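Local coordinates for protein hypothetical dTDP-4-dehydrorhamnose 3,5-epimerase (Sulfolobus tokodaii, PDB 2B9U) that probably catalyses the epimerisation of dTDP-4-dehydro-6-deoxy-glucose at C3' and C5' to dTDP-4-dehydro-rhamnose, a step in the making of dTDP-L-rhamnose, at residues A[70-84]-A[98-112]. Numbering follows the deposited sequence.
Sequences GKIIFVPKGRILDVA and VKAELNEENHYMLWI
Arg79 grips Glu101 side-on: NE and NH2 both converge on Glu101 OE2, NE to OE2 being 2.6 Å, and that oxygen lies within 5° of the guanidinium plane yet is met from above the carboxylate plane. Asn103 ND2 gives OE2 a third donor, so three N-H groups converge on this one oxygen. Glu101 reaches them because its CG stands anti to the backbone N (chi1 -164°) and the chain runs on extended. At the corner after Val75, Glu104, extended beyond CG, reaches across so that its OE1 accepts from Gly78 N at 2.8 Å, again from above the carboxylate plane, while Glu104 N returns a bond to Gly78 O.

Between the two strand pairs the filling is largely apolar. Leu102 is wedged in: its CB meets Val75 CG2 at 3.6 Å, and its CD1 lies against Ile73 CG2 at 3.7 Å, both partners crossing it at about a right angle. Asp82 points into the same layer, OD2 lying 3.4 Å from Leu110 CD1, while its OD1 is hydrogen-bonded to His118. On the reverse of strand 70-75, the rim of the Trp111 ring takes Ile72 CG1 near its plane, CE3 to CG1 being 3.7 Å. Met109 SD sits 5.1 Å from the Phe74 ring centroid, 41° off the normal, an oblique Met-aromatic contact. Met49 of the second subunit packs on Phe74 and His107.

Paired backbone bonds, such as Ile80 with Leu102 and Ile73 with Leu110, set two antiparallel registers, with axes 4.6 Å apart in each pair. Each segment passes from one sheet to the other, and Leu102, Ile73 and Asp82 face the interior between them, as in the flattened jelly-roll barrel of the cupin-type RmlC epimerases.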
ATOM      1  N   GLY A  70       5.468  -2.927  14.372  1.00 25.04           N
ATOM      2  CA  GLY A  70       4.132  -2.372  14.324  1.00 23.58           C
ATOM      3  C   GLY A  70       3.542  -2.638  12.956  1.00 22.33           C
ATOM      4  O   GLY A  70       4.281  -2.894  12.003  1.00 22.42           O
ATOM      5  N   LYS A  71       2.216  -2.607  12.864  1.00 21.33           N
ATOM      6  CA  LYS A  71       1.484  -2.968  11.632  1.00 20.74           C
ATOM      7  C   LYS A  71       0.256  -2.076  11.433  1.00 20.34           C
ATOM      8  O   LYS A  71      -0.536  -1.867  12.371  1.00 20.20           O
ATOM      9  CB  LYS A  71       1.044  -4.441  11.681  1.00 20.58           C
ATOM     10  CG  LYS A  71       2.219  -5.448  11.720  1.00 21.58           C
ATOM     11  CD  LYS A  71       1.735  -6.865  11.853  1.00 21.68           C
ATOM     12  CE  LYS A  71       2.865  -7.786  12.327  1.00 23.47           C
ATOM     13  NZ  LYS A  71       2.342  -9.126  12.782  1.00 24.92           N
ATOM     14  N   ILE A  72       0.117  -1.543  10.221  1.00 19.79           N
ATOM     15  CA  ILE A  72      -1.096  -0.861   9.791  1.00 19.62           C
ATOM     16  C   ILE A  72      -1.732  -1.751   8.738  1.00 19.66           C
ATOM     17  O   ILE A  72      -1.137  -2.013   7.689  1.00 18.53           O
ATOM     18  CB  ILE A  72      -0.816   0.540   9.176  1.00 20.66           C
ATOM     19  CG1 ILE A  72       0.141   1.348  10.056  1.00 21.32           C
ATOM     20  CG2 ILE A  72      -2.126   1.284   8.952  1.00 19.72           C
ATOM     21  CD1 ILE A  72       0.681   2.606   9.364  1.00 24.10           C
ATOM     22  N   ILE A  73      -2.935  -2.236   9.046  1.00 19.37           N
ATOM     23  CA  ILE A  73      -3.631  -3.191   8.211  1.00 19.29           C
ATOM     24  C   ILE A  73      -4.722  -2.471   7.423  1.00 19.78           C
ATOM     25  O   ILE A  73      -5.528  -1.731   7.992  1.00 19.48           O
ATOM     26  CB  ILE A  73      -4.281  -4.321   9.075  1.00 18.80           C
ATOM     27  CG1 ILE A  73      -3.244  -4.962  10.023  1.00 17.90           C
ATOM     28  CG2 ILE A  73      -5.020  -5.334   8.196  1.00 17.87           C
ATOM     29  CD1 ILE A  73      -1.953  -5.586   9.344  1.00 12.49           C
ATOM     30  N   PHE A  74      -4.755  -2.725   6.119  1.00 19.13           N
ATOM     31  CA  PHE A  74      -5.640  -2.015   5.200  1.00 19.27           C
ATOM     32  C   PHE A  74      -6.194  -3.038   4.198  1.00 19.08           C
ATOM     33  O   PHE A  74      -5.471  -3.944   3.755  1.00 19.10           O
ATOM     34  CB  PHE A  74      -4.860  -0.848   4.546  1.00 19.14           C
ATOM     35  CG  PHE A  74      -5.608  -0.121   3.449  1.00 20.25           C
ATOM     36  CD1 PHE A  74      -6.823   0.515   3.703  1.00 20.07           C
ATOM     37  CD2 PHE A  74      -5.077  -0.057   2.161  1.00 19.43           C
ATOM     38  CE1 PHE A  74      -7.505   1.199   2.687  1.00 19.47           C
ATOM     39  CE2 PHE A  74      -5.754   0.622   1.142  1.00 19.51           C
ATOM     40  CZ  PHE A  74      -6.974   1.242   1.403  1.00 18.36           C
ATOM     41  N   VAL A  75      -7.486  -2.922   3.900  1.00 18.80           N
ATOM     42  CA  VAL A  75      -8.219  -3.860   3.038  1.00 18.51           C
ATOM     43  C   VAL A  75      -8.861  -3.158   1.833  1.00 18.68           C
ATOM     44  O   VAL A  75     -10.038  -2.765   1.885  1.00 19.41           O
ATOM     45  CB  VAL A  75      -9.290  -4.664   3.849  1.00 18.97           C
ATOM     46  CG1 VAL A  75      -9.952  -5.742   2.973  1.00 18.00           C
ATOM     47  CG2 VAL A  75      -8.636  -5.294   5.098  1.00 18.23           C
ATOM     48  N   PRO A  76      -8.078  -2.951   0.758  1.00 19.02           N
ATOM     49  CA  PRO A  76      -8.623  -2.353  -0.473  1.00 19.63           C
ATOM     50  C   PRO A  76      -9.648  -3.207  -1.243  1.00 19.42           C
ATOM     51  O   PRO A  76     -10.389  -2.652  -2.056  1.00 19.20           O
ATOM     52  CB  PRO A  76      -7.367  -2.076  -1.329  1.00 19.08           C
ATOM     53  CG  PRO A  76      -6.344  -2.995  -0.790  1.00 18.24           C
ATOM     54  CD  PRO A  76      -6.622  -3.175   0.659  1.00 18.42           C
ATOM     55  N   LYS A  77      -9.675  -4.525  -1.024  1.00 19.97           N
ATOM     56  CA  LYS A  77     -10.703  -5.383  -1.631  1.00 20.42           C
ATOM     57  C   LYS A  77     -11.148  -6.468  -0.648  1.00 20.41           C
ATOM     58  O   LYS A  77     -10.328  -7.063   0.011  1.00 19.26           O
ATOM     59  CB  LYS A  77     -10.210  -6.006  -2.944  1.00 21.22           C
ATOM     60  CG  LYS A  77     -11.284  -6.779  -3.750  1.00 23.42           C
ATOM     61  CD  LYS A  77     -10.743  -7.207  -5.121  1.00 28.23           C
ATOM     62  CE  LYS A  77     -11.882  -7.547  -6.119  1.00 28.43           C
ATOM     63  NZ  LYS A  77     -12.642  -8.781  -5.696  1.00 31.26           N
ATOM     64  N   GLY A  78     -12.455  -6.693  -0.543  1.00 21.09           N
ATOM     65  CA  GLY A  78     -13.010  -7.716   0.346  1.00 22.08           C
ATOM     66  C   GLY A  78     -13.318  -7.229   1.756  1.00 22.64           C
ATOM     67  O   GLY A  78     -13.516  -6.019   1.996  1.00 22.20           O
ATOM     68  N   ARG A  79     -13.316  -8.181   2.684  1.00 22.48           N
ATOM     69  CA  ARG A  79     -13.789  -7.993   4.053  1.00 23.48           C
ATOM     70  C   ARG A  79     -13.005  -8.955   4.913  1.00 23.31           C
ATOM     71  O   ARG A  79     -12.968 -10.163   4.623  1.00 23.26           O
ATOM     72  CB  ARG A  79     -15.268  -8.399   4.191  1.00 23.92           C
ATOM     73  CG  ARG A  79     -16.318  -7.517   3.552  1.00 26.77           C
ATOM     74  CD  ARG A  79     -17.721  -8.104   3.826  1.00 33.24           C
ATOM     75  NE  ARG A  79     -18.079  -8.122   5.255  1.00 37.44           N
ATOM     76  CZ  ARG A  79     -18.848  -9.037   5.858  1.00 37.90           C
ATOM     77  NH1 ARG A  79     -19.337 -10.080   5.189  1.00 37.56           N
ATOM     78  NH2 ARG A  79     -19.101  -8.921   7.163  1.00 38.10           N
ATOM     79  N   ILE A  80     -12.377  -8.447   5.971  1.00 22.95           N
ATOM     80  CA  ILE A  80     -11.712  -9.333   6.927  1.00 22.96           C
ATOM     81  C   ILE A  80     -12.175  -9.039   8.361  1.00 23.12           C
ATOM     82  O   ILE A  80     -12.595  -7.923   8.661  1.00 23.43           O
ATOM     83  CB  ILE A  80     -10.153  -9.240   6.844  1.00 22.70           C
ATOM     84  CG1 ILE A  80      -9.648  -7.907   7.438  1.00 22.75           C
ATOM     85  CG2 ILE A  80      -9.674  -9.470   5.413  1.00 21.71           C
ATOM     86  CD1 ILE A  80      -8.124  -7.856   7.664  1.00 23.31           C
ATOM     87  N   LEU A  81     -12.114 -10.045   9.228  1.00 22.85           N
ATOM     88  CA  LEU A  81     -12.233  -9.810  10.656  1.00 23.22           C
ATOM     89  C   LEU A  81     -10.811  -9.820  11.166  1.00 23.40           C
ATOM     90  O   LEU A  81     -10.179 -10.859  11.216  1.00 23.50           O
ATOM     91  CB  LEU A  81     -13.056 -10.898  11.365  1.00 23.34           C
ATOM     92  CG  LEU A  81     -13.161 -10.757  12.904  1.00 23.24           C
ATOM     93  CD1 LEU A  81     -13.844  -9.437  13.301  1.00 21.48           C
ATOM     94  CD2 LEU A  81     -13.884 -11.963  13.516  1.00 23.49           C
ATOM     95  N   ASP A  82     -10.323  -8.648  11.532  1.00 23.78           N
ATOM     96  CA  ASP A  82      -8.954  -8.466  11.940  1.00 24.38           C
ATOM     97  C   ASP A  82      -8.826  -8.480  13.461  1.00 24.52           C
ATOM     98  O   ASP A  82      -9.666  -7.910  14.162  1.00 24.46           O
ATOM     99  CB  ASP A  82      -8.448  -7.141  11.403  1.00 24.79           C
ATOM    100  CG  ASP A  82      -6.969  -7.102  11.329  1.00 26.14           C
ATOM    101  OD1 ASP A  82      -6.411  -7.977  10.641  1.00 27.33           O
ATOM    102  OD2 ASP A  82      -6.371  -6.229  11.980  1.00 29.74           O
ATOM    103  N   VAL A  83      -7.787  -9.142  13.964  1.00 24.30           N
ATOM    104  CA  VAL A  83      -7.622  -9.326  15.408  1.00 24.30           C
ATOM    105  C   VAL A  83      -6.187  -9.001  15.838  1.00 24.83           C
ATOM    106  O   VAL A  83      -5.231  -9.306  15.112  1.00 24.40           O
ATOM    107  CB  VAL A  83      -7.968 -10.781  15.843  1.00 24.82           C
ATOM    108  CG1 VAL A  83      -7.860 -10.938  17.343  1.00 24.30           C
ATOM    109  CG2 VAL A  83      -9.360 -11.179  15.366  1.00 24.57           C
ATOM    110  N   ALA A  84      -6.051  -8.359  17.003  1.00 24.76           N
ATOM    111  CA  ALA A  84      -4.757  -8.109  17.647  1.00 24.95           C
ATOM    112  C   ALA A  84      -4.826  -8.612  19.075  1.00 25.75           C
ATOM    113  O   ALA A  84      -5.746  -8.253  19.792  1.00 25.45           O
ATOM    114  CB  ALA A  84      -4.464  -6.637  17.652  1.00 24.36           C
ATOM    115  N   VAL A  98      -8.314  -7.124  20.512  1.00 33.31           N
ATOM    116  CA  VAL A  98      -9.193  -6.220  19.785  1.00 32.63           C
ATOM    117  C   VAL A  98      -9.607  -6.896  18.472  1.00 32.34           C
ATOM    118  O   VAL A  98      -8.782  -7.521  17.796  1.00 31.39           O
ATOM    119  CB  VAL A  98      -8.511  -4.828  19.525  1.00 32.58           C
ATOM    120  CG1 VAL A  98      -9.354  -3.951  18.613  1.00 31.79           C
ATOM    121  CG2 VAL A  98      -8.244  -4.104  20.836  1.00 32.35           C
ATOM    122  N   LYS A  99     -10.895  -6.789  18.154  1.00 31.95           N
ATOM    123  CA  LYS A  99     -11.462  -7.254  16.888  1.00 31.78           C
ATOM    124  C   LYS A  99     -11.994  -6.044  16.141  1.00 31.26           C
ATOM    125  O   LYS A  99     -12.530  -5.109  16.754  1.00 32.05           O
ATOM    126  CB  LYS A  99     -12.618  -8.234  17.132  1.00 32.21           C
ATOM    127  CG  LYS A  99     -12.215  -9.558  17.719  1.00 31.79           C
ATOM    128  CD  LYS A  99     -13.362 -10.537  17.615  1.00 33.64           C
ATOM    129  CE  LYS A  99     -13.018 -11.883  18.189  1.00 34.22           C
ATOM    130  NZ  LYS A  99     -14.187 -12.824  18.095  1.00 34.72           N
ATOM    131  N   ALA A 100     -11.812  -6.046  14.825  1.00 30.12           N
ATOM    132  CA  ALA A 100     -12.327  -4.999  13.947  1.00 28.84           C
ATOM    133  C   ALA A 100     -12.498  -5.545  12.532  1.00 28.89           C
ATOM    134  O   ALA A 100     -11.597  -6.227  12.010  1.00 27.96           O
ATOM    135  CB  ALA A 100     -11.390  -3.781  13.925  1.00 28.64           C
ATOM    136  N   GLU A 101     -13.654  -5.254  11.936  1.00 27.97           N
ATOM    137  CA  GLU A 101     -13.897  -5.525  10.529  1.00 28.38           C
ATOM    138  C   GLU A 101     -13.315  -4.427   9.662  1.00 27.11           C
ATOM    139  O   GLU A 101     -13.721  -3.254   9.737  1.00 27.04           O
ATOM    140  CB  GLU A 101     -15.388  -5.710  10.212  1.00 28.58           C
ATOM    141  CG  GLU A 101     -15.587  -6.375   8.831  1.00 32.01           C
ATOM    142  CD  GLU A 101     -17.037  -6.674   8.500  1.00 34.71           C
ATOM    143  OE1 GLU A 101     -17.840  -6.971   9.425  1.00 37.15           O
ATOM    144  OE2 GLU A 101     -17.371  -6.617   7.300  1.00 36.66           O
ATOM    145  N   LEU A 102     -12.336  -4.816   8.854  1.00 25.92           N
ATOM    146  CA  LEU A 102     -11.749  -3.918   7.866  1.00 24.57           C
ATOM    147  C   LEU A 102     -12.175  -4.448   6.521  1.00 23.88           C
ATOM    148  O   LEU A 102     -12.180  -5.651   6.297  1.00 23.47           O
ATOM    149  CB  LEU A 102     -10.212  -3.882   8.009  1.00 24.13           C
ATOM    150  CG  LEU A 102      -9.683  -3.622   9.426  1.00 23.03           C
ATOM    151  CD1 LEU A 102      -8.169  -3.786   9.496  1.00 21.34           C
ATOM    152  CD2 LEU A 102     -10.097  -2.210   9.965  1.00 20.18           C
ATOM    153  N   ASN A 103     -12.582  -3.548   5.639  1.00 23.51           N
ATOM    154  CA  ASN A 103     -13.169  -3.944   4.370  1.00 23.30           C
ATOM    155  C   ASN A 103     -13.037  -2.828   3.337  1.00 23.08           C
ATOM    156  O   ASN A 103     -12.619  -1.713   3.673  1.00 22.40           O
ATOM    157  CB  ASN A 103     -14.634  -4.426   4.549  1.00 23.05           C
ATOM    158  CG  ASN A 103     -15.552  -3.377   5.181  1.00 23.72           C
ATOM    159  OD1 ASN A 103     -15.540  -2.214   4.808  1.00 23.29           O
ATOM    160  ND2 ASN A 103     -16.382  -3.814   6.126  1.00 24.92           N
ATOM    161  N   GLU A 104     -13.380  -3.134   2.091  1.00 23.55           N
ATOM    162  CA  GLU A 104     -13.311  -2.153   1.016  1.00 24.67           C
ATOM    163  C   GLU A 104     -14.443  -1.114   1.085  1.00 25.38           C
ATOM    164  O   GLU A 104     -14.356  -0.076   0.439  1.00 25.95           O
ATOM    165  CB  GLU A 104     -13.320  -2.849  -0.344  1.00 25.09           C
ATOM    166  CG  GLU A 104     -14.611  -3.596  -0.691  1.00 24.96           C
ATOM    167  CD  GLU A 104     -14.522  -4.248  -2.065  1.00 28.88           C
ATOM    168  OE1 GLU A 104     -14.463  -5.496  -2.131  1.00 28.42           O
ATOM    169  OE2 GLU A 104     -14.478  -3.510  -3.083  1.00 29.69           O
ATOM    170  N   GLU A 105     -15.499  -1.412   1.849  1.00 25.87           N
ATOM    171  CA  GLU A 105     -16.645  -0.495   2.012  1.00 26.14           C
ATOM    172  C   GLU A 105     -16.277   0.664   2.918  1.00 24.99           C
ATOM    173  O   GLU A 105     -16.624   1.805   2.633  1.00 24.88           O
ATOM    174  CB  GLU A 105     -17.875  -1.219   2.594  1.00 27.01           C
ATOM    175  CG  GLU A 105     -18.917  -0.266   3.226  1.00 29.94           C
ATOM    176  CD  GLU A 105     -19.887  -0.958   4.180  1.00 32.23           C
ATOM    177  OE1 GLU A 105     -20.732  -1.739   3.703  1.00 34.96           O
ATOM    178  OE2 GLU A 105     -19.803  -0.716   5.405  1.00 35.23           O
ATOM    179  N   ASN A 106     -15.591   0.355   4.017  1.00 24.88           N
ATOM    180  CA  ASN A 106     -15.175   1.377   4.977  1.00 24.43           C
ATOM    181  C   ASN A 106     -13.785   1.990   4.720  1.00 23.89           C
ATOM    182  O   ASN A 106     -13.553   3.160   5.044  1.00 23.06           O
ATOM    183  CB  ASN A 106     -15.374   0.940   6.454  1.00 24.29           C
ATOM    184  CG  ASN A 106     -14.528  -0.289   6.896  1.00 25.84           C
ATOM    185  OD1 ASN A 106     -13.448  -0.592   6.378  1.00 24.53           O
ATOM    186  ND2 ASN A 106     -15.026  -0.967   7.932  1.00 26.14           N
ATOM    187  N   HIS A 107     -12.897   1.206   4.104  1.00 22.57           N
ATOM    188  CA  HIS A 107     -11.484   1.575   3.936  1.00 22.82           C
ATOM    189  C   HIS A 107     -10.807   1.958   5.252  1.00 23.17           C
ATOM    190  O   HIS A 107      -9.844   2.722   5.258  1.00 23.21           O
ATOM    191  CB  HIS A 107     -11.301   2.695   2.895  1.00 21.91           C
ATOM    192  CG  HIS A 107     -11.630   2.278   1.501  1.00 20.91           C
ATOM    193  ND1 HIS A 107     -10.828   1.427   0.768  1.00 20.62           N
ATOM    194  CD2 HIS A 107     -12.688   2.569   0.713  1.00 19.29           C
ATOM    195  CE1 HIS A 107     -11.377   1.217  -0.414  1.00 18.58           C
ATOM    196  NE2 HIS A 107     -12.509   1.894  -0.470  1.00 21.10           N
ATOM    197  N   TYR A 108     -11.318   1.429   6.368  1.00 23.80           N
ATOM    198  CA  TYR A 108     -10.679   1.629   7.682  1.00 23.72           C
ATOM    199  C   TYR A 108      -9.401   0.808   7.830  1.00 23.96           C
ATOM    200  O   TYR A 108      -9.204  -0.234   7.157  1.00 24.05           O
ATOM    201  CB  TYR A 108     -11.623   1.260   8.849  1.00 24.20           C
ATOM    202  CG  TYR A 108     -12.891   2.095   9.006  1.00 23.98           C
ATOM    203  CD1 TYR A 108     -13.009   3.355   8.438  1.00 24.15           C
ATOM    204  CD2 TYR A 108     -13.953   1.620   9.765  1.00 24.73           C
ATOM    205  CE1 TYR A 108     -14.169   4.116   8.596  1.00 25.96           C
ATOM    206  CE2 TYR A 108     -15.112   2.372   9.937  1.00 26.27           C
ATOM    207  CZ  TYR A 108     -15.214   3.617   9.353  1.00 26.37           C
ATOM    208  OH  TYR A 108     -16.373   4.355   9.517  1.00 28.48           O
ATOM    209  N   MET A 109      -8.552   1.285   8.736  1.00 23.58           N
ATOM    210  CA  MET A 109      -7.245   0.707   9.004  1.00 24.15           C
ATOM    211  C   MET A 109      -7.119   0.493  10.500  1.00 23.98           C
ATOM    212  O   MET A 109      -7.718   1.220  11.276  1.00 23.29           O
ATOM    213  CB  MET A 109      -6.138   1.670   8.559  1.00 24.25           C
ATOM    214  CG  MET A 109      -5.903   1.740   7.050  1.00 25.71           C
ATOM    215  SD  MET A 109      -4.951   3.206   6.617  1.00 30.68           S
ATOM    216  CE  MET A 109      -6.263   4.438   6.576  1.00 25.19           C
ATOM    217  N   LEU A 110      -6.327  -0.496  10.884  1.00 24.46           N
ATOM    218  CA  LEU A 110      -5.981  -0.751  12.279  1.00 24.85           C
ATOM    219  C   LEU A 110      -4.485  -0.601  12.400  1.00 24.64           C
ATOM    220  O   LEU A 110      -3.720  -1.288  11.679  1.00 24.11           O
ATOM    221  CB  LEU A 110      -6.295  -2.196  12.649  1.00 25.22           C
ATOM    222  CG  LEU A 110      -7.286  -2.665  13.702  1.00 27.58           C
ATOM    223  CD1 LEU A 110      -6.657  -3.862  14.393  1.00 26.71           C
ATOM    224  CD2 LEU A 110      -7.667  -1.584  14.708  1.00 25.47           C
ATOM    225  N   TRP A 111      -4.065   0.269  13.319  1.00 24.48           N
ATOM    226  CA  TRP A 111      -2.669   0.332  13.745  1.00 24.03           C
ATOM    227  C   TRP A 111      -2.482  -0.567  14.955  1.00 24.25           C
ATOM    228  O   TRP A 111      -3.201  -0.447  15.973  1.00 23.62           O
ATOM    229  CB  TRP A 111      -2.236   1.758  14.047  1.00 24.04           C
ATOM    230  CG  TRP A 111      -1.059   1.874  15.025  1.00 23.57           C
ATOM    231  CD1 TRP A 111      -1.115   2.304  16.325  1.00 24.02           C
ATOM    232  CD2 TRP A 111       0.325   1.563  14.768  1.00 23.64           C
ATOM    233  NE1 TRP A 111       0.140   2.278  16.892  1.00 24.34           N
ATOM    234  CE2 TRP A 111       1.039   1.815  15.963  1.00 24.52           C
ATOM    235  CE3 TRP A 111       1.026   1.077  13.649  1.00 23.39           C
ATOM    236  CZ2 TRP A 111       2.425   1.637  16.062  1.00 25.26           C
ATOM    237  CZ3 TRP A 111       2.415   0.882  13.760  1.00 23.12           C
ATOM    238  CH2 TRP A 111       3.092   1.164  14.956  1.00 23.34           C
ATOM    239  N   ILE A 112      -1.525  -1.482  14.815  1.00 24.03           N
ATOM    240  CA  ILE A 112      -1.201  -2.488  15.814  1.00 24.10           C
ATOM    241  C   ILE A 112       0.288  -2.336  16.209  1.00 24.83           C
ATOM    242  O   ILE A 112       1.186  -2.768  15.471  1.00 24.72           O
ATOM    243  CB  ILE A 112      -1.436  -3.929  15.296  1.00 23.90           C
ATOM    244  CG1 ILE A 112      -2.836  -4.092  14.676  1.00 22.55           C
ATOM    245  CG2 ILE A 112      -1.169  -4.958  16.426  1.00 23.90           C
ATOM    246  CD1 ILE A 112      -3.054  -5.433  14.025  1.00 22.05           C
TER
HETATM  247  O   HOH W   1      -9.844  -1.163   4.679  1.00 15.24           O